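Local coordinates for protein MOSUB1, transcription cofactor (PDB 4AGH) that binds single-stranded DNA and probably acts as a transcriptional coactivator, at residues R55-S60 with D66-R71. Sequence-based numbering, arbitrary orientation.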
loop_
_atom_site.group_PDB
_atom_site.type_symbol
_atom_site.label_atom_id
_atom_site.label_comp_id
_atom_site.label_asym_id
_atom_site.label_seq_id
_atom_site.Cartn_x
_atom_site.Cartn_y
_atom_site.Cartn_z
ATOM N N ARG A 55 7.661 9.319 -0.069
ATOM C CA ARG A 55 7.092 7.975 -0.002
ATOM C C ARG A 55 7.460 7.143 -1.217
ATOM O O ARG A 55 7.453 7.631 -2.348
ATOM C CB ARG A 55 5.577 8.044 0.176
ATOM C CG ARG A 55 5.249 8.634 1.551
ATOM C CD ARG A 55 3.772 8.843 1.797
ATOM N NE ARG A 55 3.575 9.116 3.220
ATOM C CZ ARG A 55 2.429 8.940 3.872
ATOM N NH1 ARG A 55 1.340 8.546 3.218
ATOM N NH2 ARG A 55 2.373 9.193 5.176
ATOM N N ARG A 56 7.776 5.884 -0.957
ATOM C CA ARG A 56 8.262 4.974 -1.984
ATOM C C ARG A 56 7.476 3.690 -1.952
ATOM O O ARG A 56 6.986 3.279 -0.895
ATOM C CB ARG A 56 9.721 4.610 -1.695
ATOM C CG ARG A 56 10.679 5.792 -1.695
ATOM C CD ARG A 56 12.104 5.323 -1.388
ATOM N NE ARG A 56 13.048 6.439 -1.439
ATOM C CZ ARG A 56 14.369 6.306 -1.423
ATOM N NH1 ARG A 56 14.920 5.104 -1.350
ATOM N NH2 ARG A 56 15.142 7.385 -1.478
ATOM N N VAL A 57 7.381 3.037 -3.108
ATOM C CA VAL A 57 7.019 1.624 -3.126
ATOM C C VAL A 57 8.214 0.881 -3.724
ATOM O O VAL A 57 8.711 1.250 -4.780
ATOM C CB VAL A 57 5.745 1.346 -3.933
ATOM C CG1 VAL A 57 5.418 -0.143 -3.884
ATOM C CG2 VAL A 57 4.591 2.146 -3.360
ATOM N N GLY A 58 8.696 -0.137 -3.031
ATOM C CA GLY A 58 9.870 -0.845 -3.505
ATOM C C GLY A 58 9.687 -2.325 -3.298
ATOM O O GLY A 58 8.724 -2.744 -2.669
ATOM N N ILE A 59 10.599 -3.119 -3.846
ATOM C CA ILE A 59 10.556 -4.558 -3.644
ATOM C C ILE A 59 11.866 -5.011 -3.031
ATOM O O ILE A 59 12.941 -4.735 -3.580
ATOM C CB ILE A 59 10.345 -5.301 -4.975
ATOM C CG1 ILE A 59 9.009 -4.885 -5.599
ATOM C CG2 ILE A 59 10.365 -6.801 -4.753
ATOM C CD1 ILE A 59 8.883 -5.284 -7.053
ATOM N N SER A 60 11.768 -5.703 -1.897
ATOM C CA SER A 60 12.935 -6.243 -1.208
ATOM C C SER A 60 12.826 -7.756 -1.160
ATOM O O SER A 60 11.751 -8.320 -1.369
ATOM C CB SER A 60 13.023 -5.686 0.220
ATOM O OG SER A 60 11.968 -6.189 1.041
ATOM N N ASP A 66 9.838 -12.349 -1.588
ATOM C CA ASP A 66 9.757 -10.959 -2.009
ATOM C C ASP A 66 8.690 -10.194 -1.232
ATOM O O ASP A 66 7.654 -10.754 -0.874
ATOM C CB ASP A 66 9.455 -10.875 -3.506
ATOM C CG ASP A 66 10.574 -11.451 -4.352
ATOM O OD1 ASP A 66 11.671 -10.862 -4.344
ATOM O OD2 ASP A 66 10.362 -12.494 -5.006
ATOM N N PHE A 67 8.968 -8.920 -0.968
ATOM C CA PHE A 67 8.037 -8.045 -0.248
ATOM C C PHE A 67 7.834 -6.751 -0.999
ATOM O O PHE A 67 8.773 -6.206 -1.597
ATOM C CB PHE A 67 8.549 -7.760 1.151
ATOM C CG PHE A 67 8.668 -8.993 1.980
ATOM C CD1 PHE A 67 9.813 -9.771 1.921
ATOM C CD2 PHE A 67 7.605 -9.424 2.753
ATOM C CE1 PHE A 67 9.910 -10.937 2.658
ATOM C CE2 PHE A 67 7.697 -10.582 3.495
ATOM C CZ PHE A 67 8.851 -11.342 3.447
ATOM N N ILE A 68 6.594 -6.268 -0.980
ATOM C CA ILE A 68 6.281 -4.999 -1.601
ATOM C C ILE A 68 6.164 -3.991 -0.468
ATOM O O ILE A 68 5.221 -4.030 0.327
ATOM C CB ILE A 68 4.968 -5.042 -2.411
ATOM C CG1 ILE A 68 5.075 -6.005 -3.612
ATOM C CG2 ILE A 68 4.610 -3.655 -2.914
ATOM C CD1 ILE A 68 4.895 -7.482 -3.248
ATOM N N ASN A 69 7.137 -3.095 -0.391
ATOM C CA ASN A 69 7.236 -2.174 0.730
ATOM C C ASN A 69 6.713 -0.798 0.378
ATOM O O ASN A 69 7.202 -0.161 -0.543
ATOM C CB ASN A 69 8.684 -2.067 1.175
ATOM C CG ASN A 69 9.267 -3.404 1.550
ATOM O OD1 ASN A 69 8.816 -4.043 2.503
ATOM N ND2 ASN A 69 10.289 -3.834 0.816
ATOM N N ILE A 70 5.699 -0.350 1.106
ATOM C CA ILE A 70 5.166 0.981 0.910
ATOM C C ILE A 70 5.560 1.773 2.153
ATOM O O ILE A 70 5.129 1.442 3.254
ATOM C CB ILE A 70 3.642 0.910 0.789
ATOM C CG1 ILE A 70 3.260 -0.129 -0.277
ATOM C CG2 ILE A 70 3.071 2.288 0.477
ATOM C CD1 ILE A 70 1.760 -0.392 -0.375
ATOM N N ARG A 71 6.385 2.806 1.997
ATOM C CA ARG A 71 6.983 3.387 3.195
ATOM C C ARG A 71 7.378 4.832 2.999
ATOM O O ARG A 71 7.812 5.213 1.920
ATOM C CB ARG A 71 8.218 2.574 3.600
ATOM C CG ARG A 71 8.836 3.023 4.920
ATOM C CD ARG A 71 9.753 1.977 5.510
ATOM N NE ARG A 71 9.094 0.685 5.717
ATOM C CZ ARG A 71 8.336 0.365 6.763
ATOM N NH1 ARG A 71 8.070 1.252 7.724
ATOM N NH2 ARG A 71 7.809 -0.857 6.832
#
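Asn-69 and Ser-60 make the one side-chain hydrogen bond between strand segments 55-60 and 66-71. Asn-69 ND2 donates to Ser-60 OG at 2.9 Å. The hydroxyl lies in the amide plane, and the N-H points at it at 162°. Ser-60 chi1 of 69° sets OG between its own backbone N and carbonyl carbon, over the face shared with Asn-69. The bond is diagonal: Ser-60 pairs with Phe-67, and Asn-69 with Gly-58. The Asn-69 side chain leans along the strand and across to Ser-60. OG also touches Phe-67 CB at 3.8 Å. The carbonyl O of Ser-60 lies at the edge of the Phe-67 ring, near its plane.

The other face is apolar. Val-57 is set with CG1 anti to the backbone N (chi1 -179°), and its two methyls part. CG1 meets Ile-68 CG2 at 3.7 Å, the side chains crossing at a slant. CG2 lies beside Ile-70, 4.1 Å from its CG1.

Underneath is a regular antiparallel register. Arg-56 with Arg-71, Gly-58 with Asn-69 and Ser-60 with Phe-67 are hydrogen-bonded pairs. Each has two N-H...O bonds. The shortest is Asn-69 N to Gly-58 O at 2.8 Å. The longest is Ser-60 N to Phe-67 O at 3.1 Å. CA-H...O contacts add to them, such as Val-57 CA to Asn-69 O at 3.1 Å.

The segments form part of the hairpin of strands 55-62 and 65-76 in the PC4-family sheet. Asp-66 OD1 bonds Gln-61 and bridges to Arg-111 of the second subunit. Arg-55 pairs with Glu-72 and also reaches Gln-93 of that subunit, while Val-57 packs on its Phe-97. Strand 47-50 flanks segment 55-60, strand 86-90 flanks segment 66-71, and Ile-68 touches Tyr-94 of helix 91-110.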